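Side-chain contacts in muramoyltetrapeptide carboxypeptidase (Oxalobacter formigenes OXCC13, PDB 6UUK), which probably acts as a serine-type LD-carboxypeptidase that removes the terminal D-alanine from muramoyl tetrapeptides during turnover of the cell-wall peptidoglycan: residues Leu136-Ala139 with Lys140-Lys143; Asp153-Val156 with Phe157-Leu161; Leu297-Leu300 with Arg301-Ser305. All coordinates share one frame; numbering follows the deposited sequence.

Overall arrangement
From the N terminus, the contacts follow in series, none nested or crossed, and each closes no more than a turn or so of helix. Contact 1 forms the short helix 138-142 in the N-terminal family region. Contact 2 opens after strand 147-150 and covers the early part of helix 155-163, next in the chain to the predicted nucleophile Ser152. Leu136, Phe138 and Leu141 of contact 1 lie against Phe157, Ala160 and Leu161 of contact 2, tying helix 138-142 and the chain leading into it to helix 155-163. Contact 3 belongs to the C-terminal family region, at the end of helix 293-303, its centre about 27 Å from that of contact 2, and reaches the second subunit.

Contact 1: Leu136-Ala139 with Lys140-Lys143; sequences LDFA and KLAK
The short helix 138-142 begins at Asp137, its N-cap residue, whose backbone O takes the N-H of Leu141 at 2.9 Å with the donor in the carbonyl plane. One step on, Phe138 O accepts from Ala142 N at 2.8 Å, this donor lying 36° out of the carbonyl plane. Aspartate suits an N-cap because a carboxylate can accept N-H groups that a first turn leaves without carbonyl partners; here chi1 of -172° sets it beside the carbonyl carbon, with Asp137 OD2 3.4 Å from Lys140 CB. Lys140 bends at chi2 and carries its amine off, NZ standing 6.6 Å from Asp137 OD2, so the opposite charges are not in contact. On the buried side Phe138 and Leu141 meet obliquely, ring atom CD2 to methyl CD1 at 3.8 Å. Exposed Lys143 is extended beyond CG, which lies 3.4 Å from Ala139 O; lysine suits such a place because its methylenes can lie along the backbone while the charged amine remains at the surface. The chemistry implies an amphipathic turn: Phe138 and Leu141 face helix 155-163, while the charged side chains of Asp137, Lys140 and Lys143 are exposed.

Contact 2: Asp153-Val156 with Phe157-Leu161; sequences DFTV and FEMAL
Thr155 O is gripped by two backbone N-H groups of the next turn: Met159 N, at 3.1 Å, and Glu158 N, a weak bond also of 3.1 Å with a bent N-H angle of 123°. Glu158 N is shared, since it also donates to Phe154 O at 3.2 Å. Met159, deposited as selenomethionine, has CG anti to its carbonyl carbon (chi1 -67°), and this atom comes within 3.2 Å of Thr155 O. All this builds the early turns of helix 155-163, the helix of a beta-alpha-beta unit between strands 147-150 and 168-170; the segment follows the predicted nucleophile Ser152 in the chain, and Ser152 O receives a hydrogen bond from Thr155 OG1, a group that also meets Asn222 N. Threonine suits the spot, its hydroxyl binding backbone while its methyl faces apolar neighbours. With CG anti to the backbone N in both, Phe154 and Phe157 lie side by side and point the same way. Their planes are only 15° apart, but a large offset leaves little face-to-face overlap: Phe154 CZ reaches Phe157 CD1 at 3.4 Å, and Phe157 CB sits over the Phe154 face in a CH-pi contact, 3.9 Å from the centroid. The side chain of Glu158 crosses that of Phe154 at about a right angle, and its carboxylate OE2 approaches the ring edge at Phe154 CD2, 3.5 Å away, where the aromatic hydrogens are slightly positive. The other oxygen, OE1, has a weak hydrogen bond to Ser168 OG, while Phe157 turns onward to the rings of Phe138 and Phe148.

Contact 3: Leu297-Leu300 with Arg301-Ser305; sequences LSWL and RSRLS
Arg301 reaches back over Leu297 one turn earlier in helix 293-303, which bridges strands 273-280 and 308-310 in a beta-alpha-beta unit. Its CB lies 3.5 Å from Leu297 O, the carbonyl that also accepts the Arg301 N-H, and CG stays close to the same oxygen. With CG anti to the carbonyl carbon (chi1 -70°) and the chain extended, the stem runs along Leu297 and brings NE to 3.7 Å from Leu297 CG. At the tip Leu297 CD2 sits over one guanidinium face, 3.5 Å from Arg301 CZ, while NH1 and NH2 make weak hydrogen bonds to Asp208 O and Val308 O. Replacing Arg301 by an alanine is likely to take away those weak bonds and uncover Leu297 CD2. Trp299 and Arg303 run alongside each other, with Arg303 CB over the indole face and Trp299 CH2 over the guanidinium, the planes 50° apart. Tryptophan suits this surface, since its NE1 bonds Asp101 of the second subunit and its ring takes a cation-pi contact from Arg131 of that subunit. Inward, Leu300 CG packs on Leu304 CD1 at 3.7 Å. Ser298 O is held twice, from opposite faces of its plane, by Ser302 N at 3.1 Å and Ser302 OG at 3.0 Å.

Contact 1: Leu136-Ala139 with Lys140-Lys143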
ATOM      1  N   LEU B 136      18.206  -7.377  11.350  1.00 26.21           N
ATOM      2  CA  LEU B 136      17.867  -7.630  12.740  1.00 27.35           C
ATOM      3  C   LEU B 136      17.683  -9.124  12.986  1.00 28.57           C
ATOM      4  O   LEU B 136      17.502  -9.917  12.059  1.00 25.33           O
ATOM      5  CB  LEU B 136      16.591  -6.881  13.128  1.00 22.75           C
ATOM      6  CG  LEU B 136      16.503  -5.410  12.715  1.00 27.95           C
ATOM      7  CD1 LEU B 136      15.156  -4.825  13.096  1.00 29.26           C
ATOM      8  CD2 LEU B 136      17.635  -4.599  13.320  1.00 32.57           C
ATOM      9  N   ASP B 137      17.731  -9.498  14.261  1.00 26.96           N
ATOM     10  CA  ASP B 137      17.511 -10.873  14.705  1.00 24.65           C
ATOM     11  C   ASP B 137      16.322 -10.844  15.663  1.00 23.15           C
ATOM     12  O   ASP B 137      16.488 -10.649  16.870  1.00 25.80           O
ATOM     13  CB  ASP B 137      18.764 -11.450  15.366  1.00 25.89           C
ATOM     14  CG  ASP B 137      18.638 -12.932  15.665  1.00 26.09           C
ATOM     15  OD1 ASP B 137      17.630 -13.543  15.253  1.00 30.92           O
ATOM     16  OD2 ASP B 137      19.551 -13.487  16.313  1.00 23.01           O
ATOM     17  N   PHE B 138      15.119 -11.036  15.117  1.00 22.56           N
ATOM     18  CA  PHE B 138      13.915 -10.966  15.934  1.00 20.82           C
ATOM     19  C   PHE B 138      13.796 -12.141  16.895  1.00 26.59           C
ATOM     20  O   PHE B 138      13.084 -12.032  17.899  1.00 26.60           O
ATOM     21  CB  PHE B 138      12.679 -10.879  15.036  1.00 20.81           C
ATOM     22  CG  PHE B 138      12.610  -9.610  14.235  1.00 18.85           C
ATOM     23  CD1 PHE B 138      13.122  -9.557  12.949  1.00 17.35           C
ATOM     24  CD2 PHE B 138      12.044  -8.466  14.775  1.00 18.28           C
ATOM     25  CE1 PHE B 138      13.064  -8.387  12.213  1.00 19.49           C
ATOM     26  CE2 PHE B 138      11.984  -7.293  14.043  1.00 18.12           C
ATOM     27  CZ  PHE B 138      12.493  -7.255  12.760  1.00 16.26           C
ATOM     28  N   ALA B 139      14.470 -13.258  16.614  1.00 24.94           N
ATOM     29  CA  ALA B 139      14.564 -14.320  17.608  1.00 24.57           C
ATOM     30  C   ALA B 139      15.405 -13.881  18.799  1.00 20.64           C
ATOM     31  O   ALA B 139      15.126 -14.276  19.936  1.00 27.59           O
ATOM     32  CB  ALA B 139      15.146 -15.585  16.977  1.00 26.32           C
ATOM     33  N   LYS B 140      16.434 -13.066  18.555  1.00 23.50           N
ATOM     34  CA  LYS B 140      17.199 -12.475  19.646  1.00 27.46           C
ATOM     35  C   LYS B 140      16.402 -11.388  20.355  1.00 29.08           C
ATOM     36  O   LYS B 140      16.526 -11.224  21.575  1.00 34.28           O
ATOM     37  CB  LYS B 140      18.513 -11.908  19.107  1.00 17.92           C
ATOM     38  CG  LYS B 140      19.396 -11.231  20.143  1.00 28.12           C
ATOM     39  CD  LYS B 140      20.342 -12.220  20.804  1.00 23.32           C
ATOM     40  CE  LYS B 140      21.375 -11.503  21.658  1.00 21.43           C
ATOM     41  NZ  LYS B 140      22.395 -12.439  22.207  1.00 22.35           N
ATOM     42  N   LEU B 141      15.579 -10.643  19.613  1.00 27.92           N
ATOM     43  CA  LEU B 141      14.794  -9.572  20.217  1.00 22.72           C
ATOM     44  C   LEU B 141      13.660 -10.124  21.070  1.00 21.42           C
ATOM     45  O   LEU B 141      13.338  -9.562  22.124  1.00 22.21           O
ATOM     46  CB  LEU B 141      14.245  -8.651  19.129  1.00 24.28           C
ATOM     47  CG  LEU B 141      15.271  -7.789  18.397  1.00 20.52           C
ATOM     48  CD1 LEU B 141      14.636  -7.116  17.194  1.00 22.81           C
ATOM     49  CD2 LEU B 141      15.853  -6.758  19.348  1.00 23.78           C
ATOM     50  N   ALA B 142      13.036 -11.219  20.628  1.00 22.49           N
ATOM     51  CA  ALA B 142      11.955 -11.814  21.404  1.00 18.96           C
ATOM     52  C   ALA B 142      12.453 -12.350  22.739  1.00 22.54           C
ATOM     53  O   ALA B 142      11.704 -12.358  23.723  1.00 24.94           O
ATOM     54  CB  ALA B 142      11.281 -12.928  20.601  1.00 24.15           C
ATOM     55  N   LYS B 143      13.708 -12.795  22.796  1.00 26.32           N
ATOM     56  CA  LYS B 143      14.310 -13.263  24.035  1.00 28.64           C
ATOM     57  C   LYS B 143      14.944 -12.144  24.848  1.00 22.55           C
ATOM     58  O   LYS B 143      15.349 -12.384  25.991  1.00 30.37           O
ATOM     59  CB  LYS B 143      15.369 -14.330  23.739  1.00 25.54           C
ATOM     60  CG  LYS B 143      14.840 -15.559  23.021  1.00 30.46           C
ATOM     61  CD  LYS B 143      15.953 -16.567  22.782  1.00 29.64           C
ATOM     62  CE  LYS B 143      15.439 -17.807  22.069  1.00 23.17           C
ATOM     63  NZ  LYS B 143      16.523 -18.802  21.847  1.00 34.05           N
TER

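Contact 2: Asp153-Val156 with Phe157-Leu161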
ATOM      1  N   ASP B 153       5.429   3.936  11.117  1.00 27.60           N
ATOM      2  CA  ASP B 153       6.289   2.973  10.438  1.00 20.52           C
ATOM      3  C   ASP B 153       6.785   1.882  11.377  1.00 20.77           C
ATOM      4  O   ASP B 153       7.162   0.801  10.910  1.00 23.99           O
ATOM      5  CB  ASP B 153       7.472   3.701   9.797  1.00 25.12           C
ATOM      6  CG  ASP B 153       8.402   2.766   9.050  1.00 24.64           C
ATOM      7  OD1 ASP B 153       7.974   2.182   8.033  1.00 31.31           O
ATOM      8  OD2 ASP B 153       9.566   2.622   9.479  1.00 27.01           O
ATOM      9  N   PHE B 154       6.781   2.132  12.688  1.00 16.57           N
ATOM     10  CA  PHE B 154       7.233   1.136  13.650  1.00 22.94           C
ATOM     11  C   PHE B 154       6.286  -0.052  13.761  1.00 17.61           C
ATOM     12  O   PHE B 154       6.627  -1.032  14.434  1.00 15.84           O
ATOM     13  CB  PHE B 154       7.420   1.787  15.023  1.00 26.05           C
ATOM     14  CG  PHE B 154       8.352   1.038  15.929  1.00 18.33           C
ATOM     15  CD1 PHE B 154       9.710   0.992  15.658  1.00 27.01           C
ATOM     16  CD2 PHE B 154       7.876   0.391  17.057  1.00 16.59           C
ATOM     17  CE1 PHE B 154      10.575   0.306  16.490  1.00 21.15           C
ATOM     18  CE2 PHE B 154       8.736  -0.295  17.893  1.00 20.53           C
ATOM     19  CZ  PHE B 154      10.087  -0.335  17.610  1.00 15.89           C
ATOM     20  N   THR B 155       5.111   0.010  13.128  1.00 17.32           N
ATOM     21  CA  THR B 155       4.239  -1.158  13.067  1.00 16.08           C
ATOM     22  C   THR B 155       4.919  -2.314  12.345  1.00 13.63           C
ATOM     23  O   THR B 155       4.697  -3.480  12.689  1.00 15.74           O
ATOM     24  CB  THR B 155       2.921  -0.794  12.376  1.00 18.63           C
ATOM     25  OG1 THR B 155       2.302   0.299  13.065  1.00 11.59           O
ATOM     26  CG2 THR B 155       1.965  -1.981  12.367  1.00 14.36           C
ATOM     27  N   VAL B 156       5.758  -2.007  11.351  1.00 16.28           N
ATOM     28  CA  VAL B 156       6.525  -3.041  10.662  1.00 19.96           C
ATOM     29  C   VAL B 156       7.424  -3.781  11.645  1.00 16.31           C
ATOM     30  O   VAL B 156       7.545  -5.011  11.596  1.00 21.75           O
ATOM     31  CB  VAL B 156       7.334  -2.417   9.509  1.00 17.37           C
ATOM     32  CG1 VAL B 156       8.294  -3.430   8.907  1.00 20.26           C
ATOM     33  CG2 VAL B 156       6.399  -1.862   8.444  1.00 25.12           C
ATOM     34  N   PHE B 157       8.060  -3.045  12.559  1.00 19.70           N
ATOM     35  CA  PHE B 157       8.920  -3.676  13.553  1.00 16.67           C
ATOM     36  C   PHE B 157       8.123  -4.547  14.514  1.00 19.85           C
ATOM     37  O   PHE B 157       8.622  -5.583  14.968  1.00 22.58           O
ATOM     38  CB  PHE B 157       9.694  -2.605  14.324  1.00 17.83           C
ATOM     39  CG  PHE B 157      10.755  -3.154  15.237  1.00 18.61           C
ATOM     40  CD1 PHE B 157      10.454  -3.507  16.543  1.00 24.39           C
ATOM     41  CD2 PHE B 157      12.058  -3.304  14.793  1.00 18.09           C
ATOM     42  CE1 PHE B 157      11.429  -4.006  17.383  1.00 20.85           C
ATOM     43  CE2 PHE B 157      13.036  -3.803  15.632  1.00 15.52           C
ATOM     44  CZ  PHE B 157      12.720  -4.155  16.927  1.00 18.77           C
ATOM     45  N   GLU B 158       6.890  -4.151  14.828  1.00 18.75           N
ATOM     46  CA  GLU B 158       6.098  -4.869  15.817  1.00 16.46           C
ATOM     47  C   GLU B 158       5.424  -6.113  15.255  1.00 17.47           C
ATOM     48  O   GLU B 158       5.047  -6.997  16.030  1.00 17.03           O
ATOM     49  CB  GLU B 158       5.044  -3.937  16.418  1.00 17.68           C
ATOM     50  CG  GLU B 158       5.631  -2.746  17.156  1.00 19.99           C
ATOM     51  CD  GLU B 158       4.589  -1.965  17.930  1.00 23.87           C
ATOM     52  OE1 GLU B 158       3.405  -2.363  17.908  1.00 22.02           O
ATOM     53  OE2 GLU B 158       4.957  -0.954  18.563  1.00 21.65           O
HETATM   54  N   MSE B 159       5.264  -6.206  13.938  1.00 20.93           N
HETATM   55  CA  MSE B 159       4.661  -7.388  13.333  1.00 20.66           C
HETATM   56  C   MSE B 159       5.658  -8.540  13.282  1.00 17.14           C
HETATM   57  O   MSE B 159       5.298  -9.696  13.504  1.00 21.75           O
HETATM   58  CB  MSE B 159       4.141  -7.076  11.928  1.00 21.18           C
HETATM   59  CG  MSE B 159       2.972  -6.100  11.890  1.00 17.43           C
HETATM   60 SE   MSE B 159       1.449  -6.674  12.968  1.00 36.42          SE
HETATM   61  CE  MSE B 159       1.778  -5.607  14.567  1.00 20.73           C
ATOM     62  N   ALA B 160       6.919  -8.215  12.986  1.00 22.38           N
ATOM     63  CA  ALA B 160       7.957  -9.240  12.979  1.00 14.59           C
ATOM     64  C   ALA B 160       8.231  -9.766  14.381  1.00 20.19           C
ATOM     65  O   ALA B 160       8.537 -10.953  14.546  1.00 25.18           O
ATOM     66  CB  ALA B 160       9.237  -8.690  12.351  1.00 16.85           C
ATOM     67  N   LEU B 161       8.135  -8.904  15.397  1.00 22.36           N
ATOM     68  CA  LEU B 161       8.226  -9.378  16.774  1.00 22.70           C
ATOM     69  C   LEU B 161       7.071 -10.311  17.107  1.00 20.29           C
ATOM     70  O   LEU B 161       7.265 -11.352  17.746  1.00 26.23           O
ATOM     71  CB  LEU B 161       8.249  -8.195  17.743  1.00 23.65           C
ATOM     72  CG  LEU B 161       9.577  -7.467  17.936  1.00 22.06           C
ATOM     73  CD1 LEU B 161       9.429  -6.389  18.998  1.00 32.45           C
ATOM     74  CD2 LEU B 161      10.671  -8.449  18.315  1.00 20.78           C
TER

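Contact 3: Leu297-Leu300 with Arg301-Ser305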
ATOM      1  N   LEU B 297     -17.700   2.713   5.503  1.00 21.98           N
ATOM      2  CA  LEU B 297     -17.923   1.808   6.626  1.00 18.64           C
ATOM      3  C   LEU B 297     -19.139   0.922   6.387  1.00 22.92           C
ATOM      4  O   LEU B 297     -19.133  -0.262   6.748  1.00 26.10           O
ATOM      5  CB  LEU B 297     -18.084   2.611   7.917  1.00 24.15           C
ATOM      6  CG  LEU B 297     -18.230   1.825   9.220  1.00 26.40           C
ATOM      7  CD1 LEU B 297     -16.960   1.045   9.521  1.00 20.33           C
ATOM      8  CD2 LEU B 297     -18.576   2.763  10.365  1.00 18.41           C
ATOM      9  N   SER B 298     -20.193   1.476   5.783  1.00 22.48           N
ATOM     10  CA  SER B 298     -21.376   0.678   5.483  1.00 18.48           C
ATOM     11  C   SER B 298     -21.081  -0.361   4.409  1.00 19.01           C
ATOM     12  O   SER B 298     -21.566  -1.495   4.485  1.00 21.96           O
ATOM     13  CB  SER B 298     -22.527   1.586   5.053  1.00 24.11           C
ATOM     14  OG  SER B 298     -23.696   0.833   4.778  1.00 36.12           O
ATOM     15  N   TRP B 299     -20.288   0.008   3.399  1.00 23.02           N
ATOM     16  CA  TRP B 299     -19.890  -0.961   2.385  1.00 22.55           C
ATOM     17  C   TRP B 299     -18.922  -1.991   2.950  1.00 22.41           C
ATOM     18  O   TRP B 299     -18.928  -3.149   2.517  1.00 21.48           O
ATOM     19  CB  TRP B 299     -19.265  -0.245   1.187  1.00 16.90           C
ATOM     20  CG  TRP B 299     -19.012  -1.144   0.015  1.00 15.58           C
ATOM     21  CD1 TRP B 299     -19.844  -1.364  -1.043  1.00 15.39           C
ATOM     22  CD2 TRP B 299     -17.846  -1.945  -0.220  1.00 17.31           C
ATOM     23  NE1 TRP B 299     -19.270  -2.253  -1.921  1.00 22.07           N
ATOM     24  CE2 TRP B 299     -18.044  -2.623  -1.438  1.00 20.71           C
ATOM     25  CE3 TRP B 299     -16.656  -2.155   0.484  1.00 18.02           C
ATOM     26  CZ2 TRP B 299     -17.096  -3.496  -1.969  1.00 17.94           C
ATOM     27  CZ3 TRP B 299     -15.716  -3.020  -0.045  1.00 19.20           C
ATOM     28  CH2 TRP B 299     -15.941  -3.680  -1.259  1.00 17.87           C
ATOM     29  N   LEU B 300     -18.087  -1.590   3.911  1.00 21.40           N
ATOM     30  CA  LEU B 300     -17.155  -2.528   4.524  1.00 22.93           C
ATOM     31  C   LEU B 300     -17.892  -3.565   5.364  1.00 21.37           C
ATOM     32  O   LEU B 300     -17.592  -4.762   5.286  1.00 22.79           O
ATOM     33  CB  LEU B 300     -16.140  -1.771   5.379  1.00 22.03           C
ATOM     34  CG  LEU B 300     -15.033  -2.604   6.027  1.00 28.71           C
ATOM     35  CD1 LEU B 300     -14.029  -3.068   4.982  1.00 29.35           C
ATOM     36  CD2 LEU B 300     -14.343  -1.818   7.132  1.00 28.67           C
ATOM     37  N   ARG B 301     -18.862  -3.124   6.169  1.00 23.78           N
ATOM     38  CA  ARG B 301     -19.609  -4.055   7.007  1.00 18.25           C
ATOM     39  C   ARG B 301     -20.486  -4.985   6.178  1.00 15.82           C
ATOM     40  O   ARG B 301     -20.750  -6.118   6.595  1.00 18.88           O
ATOM     41  CB  ARG B 301     -20.450  -3.282   8.021  1.00 15.57           C
ATOM     42  CG  ARG B 301     -19.624  -2.600   9.102  1.00 13.22           C
ATOM     43  CD  ARG B 301     -20.450  -1.611   9.905  1.00 17.77           C
ATOM     44  NE  ARG B 301     -19.700  -1.077  11.038  1.00 10.72           N
ATOM     45  CZ  ARG B 301     -20.104  -0.060  11.791  1.00 12.30           C
ATOM     46  NH1 ARG B 301     -21.252   0.548  11.527  1.00 18.30           N
ATOM     47  NH2 ARG B 301     -19.356   0.357  12.803  1.00 10.18           N
ATOM     48  N   SER B 302     -20.942  -4.532   5.008  1.00 23.36           N
ATOM     49  CA  SER B 302     -21.695  -5.415   4.124  1.00 17.44           C
ATOM     50  C   SER B 302     -20.789  -6.440   3.456  1.00 17.49           C
ATOM     51  O   SER B 302     -21.214  -7.573   3.207  1.00 20.54           O
ATOM     52  CB  SER B 302     -22.441  -4.596   3.070  1.00 26.74           C
ATOM     53  OG  SER B 302     -23.383  -3.725   3.671  1.00 29.78           O
ATOM     54  N   ARG B 303     -19.541  -6.065   3.166  1.00 20.91           N
ATOM     55  CA  ARG B 303     -18.604  -6.993   2.544  1.00 17.99           C
ATOM     56  C   ARG B 303     -18.001  -7.948   3.568  1.00 22.96           C
ATOM     57  O   ARG B 303     -17.974  -9.165   3.351  1.00 21.60           O
ATOM     58  CB  ARG B 303     -17.501  -6.216   1.820  1.00 17.99           C
ATOM     59  CG  ARG B 303     -16.232  -7.022   1.559  1.00 20.13           C
ATOM     60  CD  ARG B 303     -16.468  -8.150   0.564  1.00 29.21           C
ATOM     61  NE  ARG B 303     -16.531  -7.668  -0.812  1.00 32.06           N
ATOM     62  CZ  ARG B 303     -15.489  -7.630  -1.636  1.00 28.63           C
ATOM     63  NH1 ARG B 303     -14.301  -8.047  -1.223  1.00 25.77           N
ATOM     64  NH2 ARG B 303     -15.635  -7.176  -2.874  1.00 36.89           N
ATOM     65  N   LEU B 304     -17.513  -7.416   4.685  1.00 21.66           N
ATOM     66  CA  LEU B 304     -16.828  -8.244   5.667  1.00 23.21           C
ATOM     67  C   LEU B 304     -17.806  -9.168   6.385  1.00 20.85           C
ATOM     68  O   LEU B 304     -18.992  -8.863   6.538  1.00 18.58           O
ATOM     69  CB  LEU B 304     -16.098  -7.374   6.688  1.00 22.65           C
ATOM     70  CG  LEU B 304     -14.957  -6.499   6.167  1.00 19.36           C
ATOM     71  CD1 LEU B 304     -14.147  -5.941   7.328  1.00 16.06           C
ATOM     72  CD2 LEU B 304     -14.071  -7.278   5.208  1.00 10.03           C
ATOM     73  N   SER B 305     -17.287 -10.314   6.825  1.00 23.33           N
ATOM     74  CA  SER B 305     -18.055 -11.274   7.604  1.00 24.30           C
ATOM     75  C   SER B 305     -17.851 -11.120   9.104  1.00 25.09           C
ATOM     76  O   SER B 305     -18.572 -11.757   9.879  1.00 30.83           O
ATOM     77  CB  SER B 305     -17.692 -12.705   7.184  1.00 31.08           C
ATOM     78  OG  SER B 305     -16.306 -12.951   7.361  1.00 34.89           O
TER